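Local coordinates for protein alpha-galactosidase (Lactobacillus brevis, PDB 3MI6) that probably hydrolyses terminal, non-reducing alpha-D-galactose residues in alpha-D-galactosides, as a member of glycosyl hydrolase family 36, at residues L449-P454 and H502-G507; D458-L463 and Y509-R514; T551-R556 and R586-K591; Q670-P675 and S724-T729. One frame throughout, in Å; residues are numbered along the deposited sequence.

Contact 1: residues L449-P454 and H502-G507; sequences LDMARP and HRYILG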
loop_
_atom_site.group_PDB
_atom_site.type_symbol
_atom_site.label_atom_id
_atom_site.label_comp_id
_atom_site.label_asym_id
_atom_site.label_seq_id
_atom_site.Cartn_x
_atom_site.Cartn_y
_atom_site.Cartn_z
ATOM N N LEU D 449 33.847 -4.165 -33.755
ATOM C CA LEU D 449 34.392 -5.195 -34.644
ATOM C C LEU D 449 33.462 -6.380 -34.766
ATOM O O LEU D 449 32.857 -6.801 -33.794
ATOM C CB LEU D 449 35.710 -5.728 -34.093
ATOM C CG LEU D 449 36.828 -4.712 -33.976
ATOM C CD1 LEU D 449 38.002 -5.302 -33.208
ATOM C CD2 LEU D 449 37.210 -4.273 -35.378
ATOM N N ASP D 450 33.383 -6.956 -35.951
ATOM C CA ASP D 450 32.614 -8.183 -36.104
ATOM C C ASP D 450 33.276 -9.403 -35.436
ATOM O O ASP D 450 33.973 -10.184 -36.075
ATOM C CB ASP D 450 32.350 -8.448 -37.577
ATOM C CG ASP D 450 31.433 -9.601 -37.789
ATOM O OD1 ASP D 450 31.167 -10.318 -36.811
ATOM O OD2 ASP D 450 30.976 -9.795 -38.930
HETATM N N MSE D 451 33.041 -9.559 -34.145
HETATM C CA MSE D 451 33.554 -10.695 -33.383
HETATM C C MSE D 451 33.043 -12.033 -33.887
HETATM O O MSE D 451 33.465 -13.080 -33.413
HETATM C CB MSE D 451 33.154 -10.563 -31.910
HETATM C CG MSE D 451 33.726 -9.347 -31.200
HETATM SE SE MSE D 451 35.681 -9.401 -31.098
HETATM C CE MSE D 451 35.889 -11.072 -30.121
ATOM N N ALA D 452 32.103 -12.000 -34.821
ATOM C CA ALA D 452 31.525 -13.223 -35.346
ATOM C C ALA D 452 32.504 -13.893 -36.298
ATOM O O ALA D 452 32.353 -15.068 -36.625
ATOM C CB ALA D 452 30.214 -12.933 -36.048
ATOM N N ARG D 453 33.512 -13.141 -36.737
ATOM C CA ARG D 453 34.522 -13.655 -37.655
ATOM C C ARG D 453 35.719 -14.215 -36.903
ATOM O O ARG D 453 36.360 -13.509 -36.126
ATOM C CB ARG D 453 35.007 -12.547 -38.581
ATOM C CG ARG D 453 33.931 -11.873 -39.379
ATOM C CD ARG D 453 34.370 -10.476 -39.751
ATOM N NE ARG D 453 33.654 -9.995 -40.923
ATOM C CZ ARG D 453 34.196 -9.878 -42.132
ATOM N NH1 ARG D 453 35.472 -10.194 -42.328
ATOM N NH2 ARG D 453 33.461 -9.433 -43.143
ATOM N N PRO D 454 36.027 -15.491 -37.137
ATOM C CA PRO D 454 37.194 -16.110 -36.506
ATOM C C PRO D 454 38.519 -15.459 -36.907
ATOM O O PRO D 454 39.502 -15.611 -36.193
ATOM C CB PRO D 454 37.117 -17.562 -36.986
ATOM C CG PRO D 454 35.666 -17.782 -37.235
ATOM C CD PRO D 454 35.144 -16.483 -37.769
ATOM N N HIS D 502 24.210 -13.620 -31.014
ATOM C CA HIS D 502 24.750 -14.749 -30.266
ATOM C C HIS D 502 26.160 -15.132 -30.704
ATOM O O HIS D 502 26.989 -15.537 -29.885
ATOM C CB HIS D 502 23.842 -15.959 -30.355
ATOM C CG HIS D 502 24.270 -17.085 -29.476
ATOM N ND1 HIS D 502 24.539 -18.342 -29.960
ATOM C CD2 HIS D 502 24.489 -17.138 -28.143
ATOM C CE1 HIS D 502 24.893 -19.127 -28.960
ATOM N NE2 HIS D 502 24.874 -18.420 -27.847
ATOM N N ARG D 503 26.437 -15.007 -31.998
ATOM C CA ARG D 503 27.735 -15.393 -32.515
ATOM C C ARG D 503 28.782 -14.428 -32.000
ATOM O O ARG D 503 29.871 -14.837 -31.598
ATOM C CB ARG D 503 27.725 -15.435 -34.043
ATOM C CG ARG D 503 27.117 -16.698 -34.619
ATOM C CD ARG D 503 27.038 -16.647 -36.129
ATOM N NE ARG D 503 26.511 -17.898 -36.667
ATOM C CZ ARG D 503 27.261 -18.961 -36.942
ATOM N NH1 ARG D 503 28.573 -18.921 -36.722
ATOM N NH2 ARG D 503 26.702 -20.062 -37.426
ATOM N N TYR D 504 28.439 -13.148 -32.001
ATOM C CA TYR D 504 29.345 -12.130 -31.510
ATOM C C TYR D 504 29.736 -12.477 -30.079
ATOM O O TYR D 504 30.904 -12.404 -29.687
ATOM C CB TYR D 504 28.668 -10.767 -31.569
ATOM C CG TYR D 504 29.410 -9.660 -30.855
ATOM C CD1 TYR D 504 29.488 -9.635 -29.472
ATOM C CD2 TYR D 504 30.005 -8.627 -31.566
ATOM C CE1 TYR D 504 30.146 -8.629 -28.820
ATOM C CE2 TYR D 504 30.661 -7.618 -30.928
ATOM C CZ TYR D 504 30.731 -7.614 -29.551
ATOM O OH TYR D 504 31.387 -6.596 -28.893
ATOM N N ILE D 505 28.746 -12.879 -29.298
ATOM C CA ILE D 505 29.010 -13.266 -27.931
ATOM C C ILE D 505 29.923 -14.514 -27.863
ATOM O O ILE D 505 30.939 -14.508 -27.170
ATOM C CB ILE D 505 27.684 -13.288 -27.095
ATOM C CG1 ILE D 505 27.695 -12.113 -26.115
ATOM C CG2 ILE D 505 27.440 -14.601 -26.374
ATOM C CD1 ILE D 505 29.028 -11.921 -25.442
ATOM N N LEU D 506 29.607 -15.553 -28.626
ATOM C CA LEU D 506 30.487 -16.713 -28.691
ATOM C C LEU D 506 31.920 -16.285 -29.021
ATOM O O LEU D 506 32.878 -16.816 -28.470
ATOM C CB LEU D 506 29.975 -17.728 -29.712
ATOM C CG LEU D 506 28.607 -18.329 -29.386
ATOM C CD1 LEU D 506 28.155 -19.289 -30.467
ATOM C CD2 LEU D 506 28.598 -19.002 -28.022
ATOM N N GLY D 507 32.060 -15.308 -29.910
ATOM C CA GLY D 507 33.358 -14.749 -30.234
ATOM C C GLY D 507 34.113 -14.192 -29.033
ATOM O O GLY D 507 35.320 -14.473 -28.850
#
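The side chain of M451, a selenomethionine, lies over one face of the Y504 ring. Its CG comes closest, 3.5 Å from CE2 of Y504. The same CG stands 3.9 Å from the ring centroid and 24° off the ring normal, a CH-pi contact shifted toward the rim. CB of M451 also meets CD2 of Y504. The M451 chain is bent at both chi2 and chi3, and its CE ends beside the backbone of G507. The backbones approach closely at G507, where CA makes a CA-H...O contact of 3.6 Å with O of M451. The loop 449-454 follows the short strand 447-448 and leads into helix 454-471, and residues 502-507 lie on helix 500-518, so the contact belongs to the helical layer around the Melibiase (beta/alpha)8 barrel. A type I turn from D450 to R453 shapes the loop. Farther out, CB of A452 packs on CB of R503 at 4.1 Å, while the R503 guanidinium forms a salt bridge with E499. The hydroxyl of Y504 is hydrogen-bonded to E416, and the Y504 side chain is about 5 Å from that of M480, a predicted substrate-binding residue.

Contact 2: residues D458-L463 and Y509-R514; sequences DYLFKL and YQLYAR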
loop_
_atom_site.group_PDB
_atom_site.type_symbol
_atom_site.label_atom_id
_atom_site.label_comp_id
_atom_site.label_asym_id
_atom_site.label_seq_id
_atom_site.Cartn_x
_atom_site.Cartn_y
_atom_site.Cartn_z
ATOM N N ASP D 458 41.421 -14.235 -33.920
ATOM C CA ASP D 458 42.830 -14.618 -34.103
ATOM C C ASP D 458 43.762 -13.424 -34.051
ATOM O O ASP D 458 44.831 -13.479 -33.447
ATOM C CB ASP D 458 43.033 -15.341 -35.429
ATOM C CG ASP D 458 42.462 -16.755 -35.435
ATOM O OD1 ASP D 458 42.219 -17.334 -34.342
ATOM O OD2 ASP D 458 42.266 -17.285 -36.557
ATOM N N TYR D 459 43.346 -12.345 -34.701
ATOM C CA TYR D 459 44.114 -11.111 -34.728
ATOM C C TYR D 459 44.208 -10.505 -33.338
ATOM O O TYR D 459 45.250 -9.967 -32.951
ATOM C CB TYR D 459 43.484 -10.115 -35.707
ATOM C CG TYR D 459 44.110 -8.740 -35.698
ATOM C CD1 TYR D 459 45.284 -8.478 -36.402
ATOM C CD2 TYR D 459 43.524 -7.699 -35.000
ATOM C CE1 TYR D 459 45.865 -7.205 -36.396
ATOM C CE2 TYR D 459 44.090 -6.437 -34.987
ATOM C CZ TYR D 459 45.259 -6.192 -35.688
ATOM O OH TYR D 459 45.810 -4.933 -35.663
ATOM N N LEU D 460 43.114 -10.596 -32.586
ATOM C CA LEU D 460 43.081 -10.011 -31.259
ATOM C C LEU D 460 43.859 -10.876 -30.280
ATOM O O LEU D 460 44.647 -10.361 -29.484
ATOM C CB LEU D 460 41.644 -9.802 -30.790
ATOM C CG LEU D 460 40.894 -8.744 -31.597
ATOM C CD1 LEU D 460 39.441 -8.677 -31.170
ATOM C CD2 LEU D 460 41.558 -7.399 -31.460
ATOM N N PHE D 461 43.653 -12.189 -30.351
ATOM C CA PHE D 461 44.408 -13.093 -29.500
ATOM C C PHE D 461 45.905 -12.898 -29.685
ATOM O O PHE D 461 46.650 -12.830 -28.719
ATOM C CB PHE D 461 44.056 -14.550 -29.754
ATOM C CG PHE D 461 44.990 -15.505 -29.071
ATOM C CD1 PHE D 461 44.743 -15.926 -27.774
ATOM C CD2 PHE D 461 46.129 -15.952 -29.708
ATOM C CE1 PHE D 461 45.604 -16.793 -27.138
ATOM C CE2 PHE D 461 46.993 -16.814 -29.082
ATOM C CZ PHE D 461 46.735 -17.236 -27.795
ATOM N N LYS D 462 46.350 -12.819 -30.934
ATOM C CA LYS D 462 47.768 -12.638 -31.202
ATOM C C LYS D 462 48.297 -11.327 -30.622
ATOM O O LYS D 462 49.348 -11.314 -29.990
ATOM C CB LYS D 462 48.069 -12.727 -32.701
ATOM C CG LYS D 462 49.495 -12.298 -33.042
ATOM C CD LYS D 462 49.819 -12.428 -34.519
ATOM C CE LYS D 462 51.089 -11.649 -34.861
ATOM N NZ LYS D 462 51.259 -11.471 -36.331
ATOM N N LEU D 463 47.563 -10.235 -30.830
ATOM C CA LEU D 463 47.961 -8.918 -30.334
ATOM C C LEU D 463 48.027 -8.804 -28.806
ATOM O O LEU D 463 48.902 -8.128 -28.250
ATOM C CB LEU D 463 47.040 -7.838 -30.893
ATOM C CG LEU D 463 47.799 -6.969 -31.894
ATOM C CD1 LEU D 463 46.936 -5.867 -32.485
ATOM C CD2 LEU D 463 49.015 -6.390 -31.197
ATOM N N TYR D 509 33.585 -15.015 -25.968
ATOM C CA TYR D 509 34.005 -16.161 -25.170
ATOM C C TYR D 509 35.235 -16.831 -25.777
ATOM O O TYR D 509 36.197 -17.147 -25.073
ATOM C CB TYR D 509 32.881 -17.174 -24.982
ATOM C CG TYR D 509 31.730 -16.630 -24.189
ATOM C CD1 TYR D 509 31.938 -15.680 -23.205
ATOM C CD2 TYR D 509 30.443 -17.063 -24.418
ATOM C CE1 TYR D 509 30.900 -15.173 -22.464
ATOM C CE2 TYR D 509 29.383 -16.550 -23.683
ATOM C CZ TYR D 509 29.623 -15.602 -22.703
ATOM O OH TYR D 509 28.578 -15.088 -21.959
ATOM N N GLN D 510 35.209 -17.039 -27.087
ATOM C CA GLN D 510 36.382 -17.546 -27.794
ATOM C C GLN D 510 37.641 -16.818 -27.325
ATOM O O GLN D 510 38.642 -17.440 -26.978
ATOM C CB GLN D 510 36.211 -17.383 -29.315
ATOM C CG GLN D 510 35.601 -18.588 -30.038
ATOM C CD GLN D 510 36.340 -19.876 -29.712
ATOM O OE1 GLN D 510 37.453 -20.127 -30.224
ATOM N NE2 GLN D 510 35.735 -20.697 -28.840
ATOM N N LEU D 511 37.587 -15.492 -27.307
ATOM C CA LEU D 511 38.774 -14.713 -26.987
ATOM C C LEU D 511 39.186 -14.883 -25.529
ATOM O O LEU D 511 40.374 -14.976 -25.217
ATOM C CB LEU D 511 38.549 -13.235 -27.287
ATOM C CG LEU D 511 39.738 -12.473 -27.870
ATOM C CD1 LEU D 511 39.551 -11.002 -27.612
ATOM C CD2 LEU D 511 41.058 -12.942 -27.298
ATOM N N TYR D 512 38.207 -14.909 -24.636
ATOM C CA TYR D 512 38.497 -15.044 -23.221
ATOM C C TYR D 512 38.955 -16.451 -22.991
ATOM O O TYR D 512 39.768 -16.716 -22.110
ATOM C CB TYR D 512 37.239 -14.814 -22.385
ATOM C CG TYR D 512 37.108 -13.449 -21.762
ATOM C CD1 TYR D 512 36.170 -12.544 -22.227
ATOM C CD2 TYR D 512 37.908 -13.077 -20.692
ATOM C CE1 TYR D 512 36.041 -11.294 -21.653
ATOM C CE2 TYR D 512 37.792 -11.840 -20.109
ATOM C CZ TYR D 512 36.855 -10.948 -20.586
ATOM O OH TYR D 512 36.737 -9.702 -19.996
ATOM N N ALA D 513 38.404 -17.373 -23.765
ATOM C CA ALA D 513 38.711 -18.773 -23.555
ATOM C C ALA D 513 40.166 -19.040 -23.911
ATOM O O ALA D 513 40.865 -19.751 -23.198
ATOM C CB ALA D 513 37.774 -19.659 -24.358
ATOM N N ARG D 514 40.636 -18.450 -25.003
ATOM C CA ARG D 514 41.987 -18.720 -25.464
ATOM C C ARG D 514 43.034 -17.966 -24.662
ATOM O O ARG D 514 44.107 -18.494 -24.392
ATOM C CB ARG D 514 42.110 -18.436 -26.959
ATOM C CG ARG D 514 41.429 -19.505 -27.804
ATOM C CD ARG D 514 41.164 -19.030 -29.213
ATOM N NE ARG D 514 42.379 -18.893 -30.011
ATOM C CZ ARG D 514 42.404 -18.300 -31.197
ATOM N NH1 ARG D 514 41.285 -17.792 -31.697
ATOM N NH2 ARG D 514 43.540 -18.208 -31.881
#
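R514 reaches from helix 500-518 to two residues of helix 454-471, F461 and D458. Its CB packs 3.7 Å from CD1 of F461. The backbone O of R514 lies at the edge of the same ring, 3.6 Å from CE1. The chain bends at chi3, and the guanidinium comes over the F461 ring with the two planes 20° apart. CZ is 4.8 Å from the ring centroid, an off-centre cation-pi contact. At the tip, NH1 and NH2 both bond to OD1 of D458, at 2.8 and 2.9 Å. This is an end-on salt bridge to a single oxygen. The oxygen lies near the guanidinium plane, but the carboxylate plane is turned 82° from it. With one face against F461 and one edge on D458, the guanidinium is fixed on two sides. On the inner side, L511 sets CD1 against CB of L460 at 4.0 Å and CD2 against the backbone of F461. L511 also lies close to W478, a predicted substrate-binding residue. The axes of the two short segments approach to 10.0 Å and run in the same general direction, crossing at -30°. Such packing is typical of neighbouring outer helices in a (beta/alpha)8 barrel.

Contact 3: residues T551-R556 and R586-K591; sequences TDAAER and RITSLK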
loop_
_atom_site.group_PDB
_atom_site.type_symbol
_atom_site.label_atom_id
_atom_site.label_comp_id
_atom_site.label_asym_id
_atom_site.label_seq_id
_atom_site.Cartn_x
_atom_site.Cartn_y
_atom_site.Cartn_z
ATOM N N THR D 551 31.813 5.959 -8.860
ATOM C CA THR D 551 32.641 5.631 -7.699
ATOM C C THR D 551 32.372 6.563 -6.512
ATOM O O THR D 551 33.199 6.656 -5.584
ATOM C CB THR D 551 34.148 5.708 -8.043
ATOM O OG1 THR D 551 34.490 7.051 -8.416
ATOM C CG2 THR D 551 34.472 4.788 -9.186
ATOM N N ASP D 552 31.239 7.272 -6.549
ATOM C CA ASP D 552 30.787 8.003 -5.372
ATOM C C ASP D 552 30.356 7.053 -4.242
ATOM O O ASP D 552 29.665 6.059 -4.496
ATOM C CB ASP D 552 29.618 8.917 -5.706
ATOM C CG ASP D 552 29.064 9.606 -4.462
ATOM O OD1 ASP D 552 29.738 10.514 -3.940
ATOM O OD2 ASP D 552 27.972 9.226 -3.989
ATOM N N ALA D 553 30.738 7.373 -3.001
ATOM C CA ALA D 553 30.387 6.539 -1.843
ATOM C C ALA D 553 28.873 6.315 -1.680
ATOM O O ALA D 553 28.411 5.176 -1.587
ATOM C CB ALA D 553 30.981 7.106 -0.566
ATOM N N ALA D 554 28.107 7.395 -1.655
ATOM C CA ALA D 554 26.666 7.293 -1.493
ATOM C C ALA D 554 25.998 6.485 -2.601
ATOM O O ALA D 554 25.177 5.635 -2.327
ATOM C CB ALA D 554 26.048 8.678 -1.405
ATOM N N GLU D 555 26.343 6.747 -3.856
ATOM C CA GLU D 555 25.748 6.021 -4.967
ATOM C C GLU D 555 26.121 4.533 -4.952
ATOM O O GLU D 555 25.302 3.670 -5.294
ATOM C CB GLU D 555 26.177 6.641 -6.296
ATOM C CG GLU D 555 25.814 8.102 -6.458
ATOM C CD GLU D 555 24.306 8.352 -6.470
ATOM O OE1 GLU D 555 23.531 7.463 -6.894
ATOM O OE2 GLU D 555 23.900 9.466 -6.069
ATOM N N ARG D 556 27.366 4.234 -4.583
ATOM C CA ARG D 556 27.831 2.855 -4.569
ATOM C C ARG D 556 27.041 2.029 -3.545
ATOM O O ARG D 556 26.654 0.893 -3.815
ATOM C CB ARG D 556 29.342 2.768 -4.309
ATOM C CG ARG D 556 30.221 3.117 -5.490
ATOM C CD ARG D 556 30.024 2.167 -6.679
ATOM N NE ARG D 556 30.876 0.985 -6.623
ATOM C CZ ARG D 556 31.758 0.643 -7.556
ATOM N NH1 ARG D 556 31.920 1.384 -8.631
ATOM N NH2 ARG D 556 32.480 -0.448 -7.417
ATOM N N ARG D 586 29.078 15.050 -5.641
ATOM C CA ARG D 586 28.970 14.845 -4.204
ATOM C C ARG D 586 30.354 14.901 -3.545
ATOM O O ARG D 586 31.358 14.566 -4.160
ATOM C CB ARG D 586 28.266 13.514 -3.913
ATOM C CG ARG D 586 28.346 13.063 -2.476
ATOM C CD ARG D 586 27.190 12.150 -2.109
ATOM N NE ARG D 586 25.925 12.641 -2.640
ATOM C CZ ARG D 586 25.186 12.010 -3.563
ATOM N NH1 ARG D 586 25.561 10.831 -4.071
ATOM N NH2 ARG D 586 24.046 12.558 -3.977
ATOM N N ILE D 587 30.405 15.369 -2.304
ATOM C CA ILE D 587 31.634 15.372 -1.523
ATOM C C ILE D 587 31.383 14.438 -0.370
ATOM O O ILE D 587 30.294 14.434 0.185
ATOM C CB ILE D 587 31.974 16.769 -0.932
ATOM C CG1 ILE D 587 32.179 17.815 -2.030
ATOM C CG2 ILE D 587 33.215 16.694 -0.033
ATOM C CD1 ILE D 587 32.474 19.218 -1.485
ATOM N N THR D 588 32.400 13.677 0.009
ATOM C CA THR D 588 32.251 12.616 0.990
ATOM C C THR D 588 33.530 12.463 1.792
ATOM O O THR D 588 34.607 12.697 1.278
ATOM C CB THR D 588 31.962 11.308 0.252
ATOM O OG1 THR D 588 30.547 11.206 0.003
ATOM C CG2 THR D 588 32.412 10.143 1.072
ATOM N N SER D 589 33.446 12.065 3.049
ATOM C CA SER D 589 34.690 11.880 3.805
ATOM C C SER D 589 35.566 10.803 3.173
ATOM O O SER D 589 35.067 9.892 2.508
ATOM C CB SER D 589 34.392 11.497 5.252
ATOM O OG SER D 589 33.737 10.247 5.296
ATOM N N LEU D 590 36.871 10.874 3.388
ATOM C CA LEU D 590 37.719 9.782 2.924
ATOM C C LEU D 590 37.414 8.480 3.681
ATOM O O LEU D 590 37.558 7.384 3.144
ATOM C CB LEU D 590 39.188 10.168 3.035
ATOM C CG LEU D 590 40.266 9.146 2.712
ATOM C CD1 LEU D 590 40.108 8.592 1.311
ATOM C CD2 LEU D 590 41.595 9.842 2.870
ATOM N N LYS D 591 36.978 8.609 4.931
ATOM C CA LYS D 591 36.609 7.453 5.749
ATOM C C LYS D 591 35.434 6.682 5.150
ATOM O O LYS D 591 35.427 5.460 5.140
ATOM C CB LYS D 591 36.287 7.899 7.179
ATOM C CG LYS D 591 35.791 6.794 8.104
ATOM C CD LYS D 591 35.068 7.367 9.328
ATOM C CE LYS D 591 34.697 6.236 10.297
ATOM N NZ LYS D 591 33.822 6.669 11.453
#
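A capped helix start on the barrel domain meets the loop before helix 590-597 through a buried salt-bridge network of D552, E555 and R586. D552 is the N-cap of helix 553-566, and its OD2 accepts from N of E555 at 3.0 Å. The same OD2 takes NH1 of R586 at 2.9 Å, from above the carboxylate plane. NH1 also bonds to OE2 of E555 at 2.9 Å, with an N-H...O angle of 179°. Both acceptors lie near the guanidinium plane, so one nitrogen bridges the two acids. CG of R586 is anti to the backbone N (chi1 168°), and the aliphatic CB and CG pass OD1 of D552. CB of A554 lies 3.5 Å from NH1 of R586. Beside this, CB of A553 packs on CG2 of T588 at 3.7 Å. The second subunit adds partners: NE of R586 forms a salt bridge with its D726, NH2 bonds to O of its N673, and OE2 of E555 bonds to its H674. E555 is about 10 Å from D549, the predicted proton donor, measured between side chains. The arrangement is that of an N-capped barrel helix whose first turn is tied to a neighbouring loop at a subunit interface.

Contact 4: residues Q670-P675 and S724-T729; sequences QLLNHP and SKDFYT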
loop_
_atom_site.group_PDB
_atom_site.type_symbol
_atom_site.label_atom_id
_atom_site.label_comp_id
_atom_site.label_asym_id
_atom_site.label_seq_id
_atom_site.Cartn_x
_atom_site.Cartn_y
_atom_site.Cartn_z
ATOM N N GLN D 670 24.819 6.192 7.113
ATOM C CA GLN D 670 23.641 7.038 7.054
ATOM C C GLN D 670 23.927 8.116 6.033
ATOM O O GLN D 670 25.019 8.710 6.043
ATOM C CB GLN D 670 23.332 7.643 8.414
ATOM C CG GLN D 670 22.020 8.407 8.477
ATOM C CD GLN D 670 21.775 9.049 9.856
ATOM O OE1 GLN D 670 22.593 9.857 10.328
ATOM N NE2 GLN D 670 20.652 8.683 10.505
ATOM N N LEU D 671 22.971 8.365 5.140
ATOM C CA LEU D 671 23.209 9.360 4.103
ATOM C C LEU D 671 23.063 10.800 4.623
ATOM O O LEU D 671 23.942 11.644 4.413
ATOM C CB LEU D 671 22.315 9.119 2.895
ATOM C CG LEU D 671 22.496 7.785 2.168
ATOM C CD1 LEU D 671 21.516 7.688 0.996
ATOM C CD2 LEU D 671 23.923 7.605 1.689
ATOM N N LEU D 672 21.962 11.076 5.312
ATOM C CA LEU D 672 21.666 12.427 5.744
ATOM C C LEU D 672 21.602 12.406 7.250
ATOM O O LEU D 672 20.957 11.535 7.828
ATOM C CB LEU D 672 20.314 12.858 5.174
ATOM C CG LEU D 672 20.315 13.801 3.961
ATOM C CD1 LEU D 672 21.525 13.582 3.044
ATOM C CD2 LEU D 672 19.006 13.713 3.195
ATOM N N ASN D 673 22.278 13.331 7.910
ATOM C CA ASN D 673 22.208 13.370 9.360
ATOM C C ASN D 673 20.971 14.157 9.788
ATOM O O ASN D 673 20.624 15.147 9.157
ATOM C CB ASN D 673 23.478 13.982 9.933
ATOM C CG ASN D 673 23.671 13.644 11.382
ATOM O OD1 ASN D 673 23.457 12.505 11.788
ATOM N ND2 ASN D 673 24.079 14.628 12.183
ATOM N N HIS D 674 20.286 13.710 10.839
ATOM C CA HIS D 674 19.138 14.448 11.363
ATOM C C HIS D 674 19.298 14.767 12.839
ATOM O O HIS D 674 19.884 13.980 13.589
ATOM C CB HIS D 674 17.852 13.688 11.108
ATOM C CG HIS D 674 17.555 13.496 9.654
ATOM N ND1 HIS D 674 17.373 14.553 8.786
ATOM C CD2 HIS D 674 17.408 12.372 8.912
ATOM C CE1 HIS D 674 17.124 14.090 7.574
ATOM N NE2 HIS D 674 17.142 12.769 7.622
ATOM N N PRO D 675 18.776 15.930 13.269
ATOM C CA PRO D 675 19.034 16.428 14.623
ATOM C C PRO D 675 18.067 15.819 15.608
ATOM O O PRO D 675 16.999 15.372 15.191
ATOM C CB PRO D 675 18.753 17.915 14.489
ATOM C CG PRO D 675 17.635 17.965 13.508
ATOM C CD PRO D 675 17.840 16.802 12.542
ATOM N N SER D 724 31.073 17.998 7.678
ATOM C CA SER D 724 29.716 17.570 7.430
ATOM C C SER D 724 29.518 16.253 8.136
ATOM O O SER D 724 30.462 15.480 8.266
ATOM C CB SER D 724 29.476 17.378 5.937
ATOM O OG SER D 724 28.190 16.826 5.709
ATOM N N LYS D 725 28.299 15.998 8.603
ATOM C CA LYS D 725 27.991 14.711 9.196
ATOM C C LYS D 725 27.010 13.970 8.300
ATOM O O LYS D 725 26.268 13.085 8.742
ATOM C CB LYS D 725 27.473 14.867 10.616
ATOM C CG LYS D 725 28.518 15.376 11.592
ATOM C CD LYS D 725 29.890 14.876 11.211
ATOM C CE LYS D 725 30.690 14.429 12.414
ATOM N NZ LYS D 725 31.856 15.301 12.643
ATOM N N ASP D 726 27.022 14.347 7.022
ATOM C CA ASP D 726 26.291 13.599 6.007
ATOM C C ASP D 726 27.165 12.453 5.513
ATOM O O ASP D 726 28.376 12.488 5.703
ATOM C CB ASP D 726 25.846 14.516 4.874
ATOM C CG ASP D 726 24.657 15.385 5.268
ATOM O OD1 ASP D 726 23.941 15.042 6.235
ATOM O OD2 ASP D 726 24.429 16.417 4.609
ATOM N N PHE D 727 26.553 11.419 4.944
ATOM C CA PHE D 727 27.303 10.273 4.439
ATOM C C PHE D 727 28.272 9.731 5.502
ATOM O O PHE D 727 29.502 9.717 5.317
ATOM C CB PHE D 727 28.039 10.657 3.142
ATOM C CG PHE D 727 27.297 11.667 2.309
ATOM C CD1 PHE D 727 26.045 11.373 1.789
ATOM C CD2 PHE D 727 27.836 12.917 2.065
ATOM C CE1 PHE D 727 25.348 12.304 1.047
ATOM C CE2 PHE D 727 27.140 13.846 1.314
ATOM C CZ PHE D 727 25.897 13.539 0.807
ATOM N N TYR D 728 27.698 9.289 6.617
ATOM C CA TYR D 728 28.474 8.927 7.799
ATOM C C TYR D 728 28.555 7.428 7.899
ATOM O O TYR D 728 27.599 6.726 7.562
ATOM C CB TYR D 728 27.821 9.467 9.074
ATOM C CG TYR D 728 28.767 9.571 10.248
ATOM C CD1 TYR D 728 29.510 10.732 10.468
ATOM C CD2 TYR D 728 28.920 8.523 11.140
ATOM C CE1 TYR D 728 30.379 10.846 11.545
ATOM C CE2 TYR D 728 29.790 8.623 12.222
ATOM C CZ TYR D 728 30.516 9.790 12.420
ATOM O OH TYR D 728 31.382 9.901 13.488
ATOM N N THR D 729 29.696 6.945 8.373
ATOM C CA THR D 729 29.898 5.524 8.519
ATOM C C THR D 729 30.268 5.124 9.932
ATOM O O THR D 729 31.130 5.724 10.558
ATOM C CB THR D 729 31.019 5.039 7.621
ATOM O OG1 THR D 729 30.786 5.496 6.280
ATOM C CG2 THR D 729 31.089 3.520 7.674
#
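A G1 beta bulge, where F727 and Y728 both face Q670, opens the antiparallel pairing of these segments in the C-terminal domain. Q670 and Y728 form a hydrogen-bonded pair: N of Q670 to O of Y728 is 2.9 Å, and N of Y728 to O of Q670 is 2.8 Å. At the bulge, N of F727 bonds to O of L671 at 2.7 Å, coming from above the carbonyl plane. The pairing is then continued by a side chain. OD1 of D726 accepts from N of N673 at 2.9 Å, in a nearly straight bond of 170°. The same OD1 also faces R586 of the second subunit. CB of N673 sits 3.2 Å from O of K725, and the two side chains run side by side. CD2 of L671 packs loosely on CD1 of F727. The contact lies where strands 663-670 and 728-736 meet in the C-terminal sheet, with L671 resting on helix 553-566 of the barrel.

How the contacts relate
Along the chain, contacts 1 and 2 have alternating segments; contact 3 follows, then contact 4. Contacts 1 and 2 share helix 500-518, and their centres are 11 Å apart. They touch where SE of M451 lies 3.8 Å from CD1 of L460. Contact 3 is in the same barrel domain, but its centre is about 37 Å from that of contact 2. Contact 4 belongs to the C-terminal sheet, with its centre 12 Å from that of contact 3. There NZ of K591 probably hydrogen-bonds to O of T729, and F727 packs on R586, joining barrel to C-terminal domain. Both contacts also meet the second subunit, so this region serves domain and subunit interfaces together.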